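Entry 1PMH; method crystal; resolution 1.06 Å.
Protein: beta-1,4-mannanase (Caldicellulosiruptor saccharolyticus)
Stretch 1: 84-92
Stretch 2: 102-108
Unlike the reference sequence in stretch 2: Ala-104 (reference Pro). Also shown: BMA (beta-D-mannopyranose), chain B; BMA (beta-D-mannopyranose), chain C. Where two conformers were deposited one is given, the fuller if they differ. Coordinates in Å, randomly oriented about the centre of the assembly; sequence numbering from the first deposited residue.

Stretch 1, residues 84-92: SVEFEMFIP
Stretch 2 102-108: GFAYKVV

The most unusual feature is the selenomethionine at Met-89, which touches two aromatic rings in two different ways. Its terminal methyl lies over one face of Tyr-105, with Met-89 CE 3.9 Å from the ring centroid and 14° off the ring normal; the closest atom pair is Met-89 CE to Tyr-105 CG, 3.8 Å. Its selenium meets Phe-103 at the ring edge, with Met-89 SE 4.0 Å from Phe-103 CZ and 90° off the ring normal. Met-89 SE also sits 4.6 Å from the Tyr-105 ring centroid, 27° off its normal, an oblique position. Met-89 CA to CB points toward the other strand; chi1 and chi2 are t, and chi3, m (-55°), turns the methyl.

Both stretches are strands, 84-92 and 102-108. Their N-to-C directions differ by 140°, so they run roughly antiparallel, and their axes approach to 9.4 Å. No hydrogen bond joins them. They face each other through side chains, as layers packed together rather than as neighbours in one sheet. The backbone register pairs Val-85 CA with Val-107 CA (8.3 Å), Met-89 CA with Tyr-105 CA (10.4 Å) and Ile-91 CA with Phe-103 CA (11.1 Å). The backbones thus diverge toward the Ile-91 end. Together the two sides bury 298 Å².

The backbone is extended, with phi/psi of -159/162 at Phe-87, -128/138 at Met-89, -141/156 at Tyr-105 and -118/126 at Val-107. Pro-92, at -49/124, is the N-cap right before a helix. Alternate residues point toward the partner: Val-85, Phe-87, Met-89 and Ile-91 from one side, Phe-103, Tyr-105 and Val-107 from the other. At the narrow end the two valines, both t at chi1, meet at 4.1 Å, Val-85 CG1 to Val-107 CG1. Phe-87, Phe-103 and Tyr-105 all have chi1 p (66° to 74°) and chi2 near 90°.

The Phe-87 and Tyr-105 rings form an oblique pair, centroids 5.5 Å apart and planes at 75°. Their closest atoms are Phe-87 CZ and Tyr-105 CE1, 3.5 Å apart. Phe-87 CE2 also packs 3.9 Å from Val-107 CG2. At the wide end, Ile-91 CD1 reaches the edge of Phe-103, 4.1 Å from Phe-103 CZ. Ile-91 has chi1 -45° (m) and chi2 94°, between wells.

Lys-106 lies outside this apolar layer. Its chi1 is m and the rest are t, an extended chain that carries its amine to two mannose rings. Lys-106 NZ donates to BMA (chain C) O3 (2.8 Å) and O4 (3.1 Å), to BMA (chain B) O2 (2.8 Å), and weakly to BMA (chain B) O5 (3.1 Å).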

# COMPACT_ATOMS: atom_id res chain seq x y z
N SER A 84 -1.04 -14.95 -3.21
CA SER A 84 -0.21 -13.77 -3.07
C SER A 84 -1.04 -12.50 -2.99
O SER A 84 -2.17 -12.45 -3.47
CB SER A 84 0.81 -13.66 -4.23
OG SER A 84 0.21 -13.44 -5.48
N VAL A 85 -0.44 -11.48 -2.43
CA VAL A 85 -0.91 -10.08 -2.51
C VAL A 85 0.19 -9.27 -3.18
O VAL A 85 1.32 -9.29 -2.72
CB VAL A 85 -1.24 -9.50 -1.11
CG1 VAL A 85 -1.62 -8.02 -1.26
CG2 VAL A 85 -2.41 -10.31 -0.50
N GLU A 86 -0.17 -8.61 -4.26
CA GLU A 86 0.73 -7.84 -5.07
C GLU A 86 0.34 -6.37 -5.03
O GLU A 86 -0.84 -6.04 -4.84
CB GLU A 86 0.63 -8.33 -6.52
CG GLU A 86 1.67 -7.74 -7.45
CD GLU A 86 1.66 -8.45 -8.78
OE1 GLU A 86 1.45 -9.69 -8.77
OE2 GLU A 86 1.96 -7.77 -9.80
N PHE A 87 1.28 -5.46 -5.18
CA PHE A 87 0.99 -4.03 -5.17
C PHE A 87 2.11 -3.28 -5.86
O PHE A 87 3.23 -3.79 -6.00
CB PHE A 87 0.83 -3.53 -3.73
CG PHE A 87 2.11 -3.60 -2.96
CD1 PHE A 87 3.02 -2.53 -2.99
CD2 PHE A 87 2.49 -4.77 -2.32
CE1 PHE A 87 4.25 -2.65 -2.43
CE2 PHE A 87 3.76 -4.87 -1.73
CZ PHE A 87 4.61 -3.81 -1.78
N GLU A 88 1.80 -2.04 -6.26
CA GLU A 88 2.78 -1.08 -6.74
C GLU A 88 2.67 0.16 -5.86
O GLU A 88 1.59 0.66 -5.59
CB GLU A 88 2.51 -0.70 -8.21
CG GLU A 88 2.61 -1.87 -9.18
CD GLU A 88 2.35 -1.50 -10.63
OE1 GLU A 88 3.16 -0.74 -11.16
OE2 GLU A 88 1.39 -2.04 -11.24
N MSE A 89 3.84 0.68 -5.50
CA MSE A 89 3.97 1.86 -4.66
C MSE A 89 4.88 2.84 -5.35
O MSE A 89 5.91 2.45 -5.89
CB MSE A 89 4.54 1.39 -3.34
CG MSE A 89 4.73 2.44 -2.34
SE MSE A 89 5.63 1.74 -0.75
CE MSE A 89 4.59 0.48 -0.35
N PHE A 90 4.52 4.13 -5.31
CA PHE A 90 5.22 5.18 -6.05
C PHE A 90 5.52 6.33 -5.10
O PHE A 90 4.61 6.83 -4.45
CB PHE A 90 4.37 5.74 -7.22
CG PHE A 90 3.83 4.68 -8.15
CD1 PHE A 90 2.77 3.90 -7.81
CD2 PHE A 90 4.40 4.52 -9.39
CE1 PHE A 90 2.31 2.90 -8.64
CE2 PHE A 90 3.94 3.52 -10.24
CZ PHE A 90 2.91 2.71 -9.84
N ILE A 91 6.76 6.80 -5.10
CA ILE A 91 7.12 7.96 -4.28
C ILE A 91 7.89 8.91 -5.20
O ILE A 91 8.86 8.51 -5.82
CB ILE A 91 8.00 7.60 -3.06
CG1 ILE A 91 7.49 6.36 -2.32
CG2 ILE A 91 8.06 8.81 -2.16
CD1 ILE A 91 8.11 5.03 -2.72
N PRO A 92 7.48 10.19 -5.29
CA PRO A 92 8.23 11.17 -6.11
C PRO A 92 9.72 11.10 -5.78
O PRO A 92 10.13 11.33 -4.65
CB PRO A 92 7.61 12.50 -5.70
CG PRO A 92 6.29 12.18 -5.26
CD PRO A 92 6.31 10.83 -4.66
N GLY A 102 14.43 7.19 5.98
CA GLY A 102 13.72 6.33 5.06
C GLY A 102 12.45 5.87 5.72
O GLY A 102 12.05 6.44 6.72
N PHE A 103 11.77 4.93 5.12
CA PHE A 103 10.55 4.42 5.72
C PHE A 103 10.46 2.92 5.56
O PHE A 103 11.12 2.31 4.74
CB PHE A 103 9.30 5.16 5.20
CG PHE A 103 8.86 4.81 3.80
CD1 PHE A 103 7.96 3.81 3.58
CD2 PHE A 103 9.31 5.54 2.71
CE1 PHE A 103 7.53 3.48 2.33
CE2 PHE A 103 8.87 5.23 1.45
CZ PHE A 103 7.99 4.18 1.27
N ALA A 104 9.61 2.35 6.40
CA ALA A 104 9.27 0.93 6.36
C ALA A 104 7.82 0.79 5.95
O ALA A 104 7.00 1.68 6.16
CB ALA A 104 9.50 0.33 7.74
N TYR A 105 7.47 -0.35 5.41
CA TYR A 105 6.10 -0.70 5.17
C TYR A 105 5.88 -2.17 5.46
O TYR A 105 6.80 -3.00 5.43
CB TYR A 105 5.59 -0.30 3.77
CG TYR A 105 6.17 -1.17 2.70
CD1 TYR A 105 5.54 -2.34 2.34
CD2 TYR A 105 7.36 -0.87 2.06
CE1 TYR A 105 6.08 -3.20 1.38
CE2 TYR A 105 7.90 -1.69 1.09
CZ TYR A 105 7.29 -2.89 0.80
OH TYR A 105 7.78 -3.76 -0.14
N LYS A 106 4.62 -2.48 5.75
CA LYS A 106 4.15 -3.85 5.95
C LYS A 106 2.84 -4.03 5.21
O LYS A 106 2.05 -3.11 5.12
CB LYS A 106 3.96 -4.20 7.41
CG LYS A 106 5.14 -3.93 8.31
CD LYS A 106 4.99 -4.51 9.70
CE LYS A 106 6.27 -4.42 10.53
NZ LYS A 106 6.05 -5.05 11.88
N VAL A 107 2.63 -5.26 4.74
CA VAL A 107 1.38 -5.67 4.13
C VAL A 107 0.83 -6.80 5.00
O VAL A 107 1.55 -7.78 5.26
CB VAL A 107 1.60 -6.13 2.69
CG1 VAL A 107 0.30 -6.61 2.08
CG2 VAL A 107 2.18 -5.00 1.85
N VAL A 108 -0.41 -6.63 5.44
CA VAL A 108 -1.00 -7.43 6.50
C VAL A 108 -2.41 -7.84 6.12
O VAL A 108 -3.17 -7.04 5.59
CB VAL A 108 -1.04 -6.58 7.78
CG1 VAL A 108 -1.79 -7.20 8.91
CG2 VAL A 108 0.37 -6.23 8.23
C1 BMA B . 5.65 -3.17 14.78
C2 BMA B . 4.44 -2.58 14.11
C3 BMA B . 3.23 -2.94 14.97
C4 BMA B . 3.20 -4.46 15.22
C5 BMA B . 4.53 -4.97 15.72
C6 BMA B . 4.50 -6.48 15.80
O2 BMA B . 4.30 -3.14 12.83
O3 BMA B . 2.06 -2.41 14.34
O4 BMA B . 2.33 -4.73 16.28
O5 BMA B . 5.57 -4.58 14.86
O6 BMA B . 5.64 -6.90 16.46
C1 BMA C . 10.67 -2.24 14.63
C2 BMA C . 10.37 -3.64 14.15
C3 BMA C . 8.92 -3.68 13.67
C4 BMA C . 8.01 -3.03 14.67
C5 BMA C . 8.48 -1.63 15.09
C6 BMA C . 7.63 -0.96 16.14
O2 BMA C . 10.50 -4.54 15.24
O3 BMA C . 8.52 -4.99 13.30
O4 BMA C . 6.78 -2.91 14.00
O5 BMA C . 9.80 -1.72 15.59
O6 BMA C . 7.49 -1.78 17.28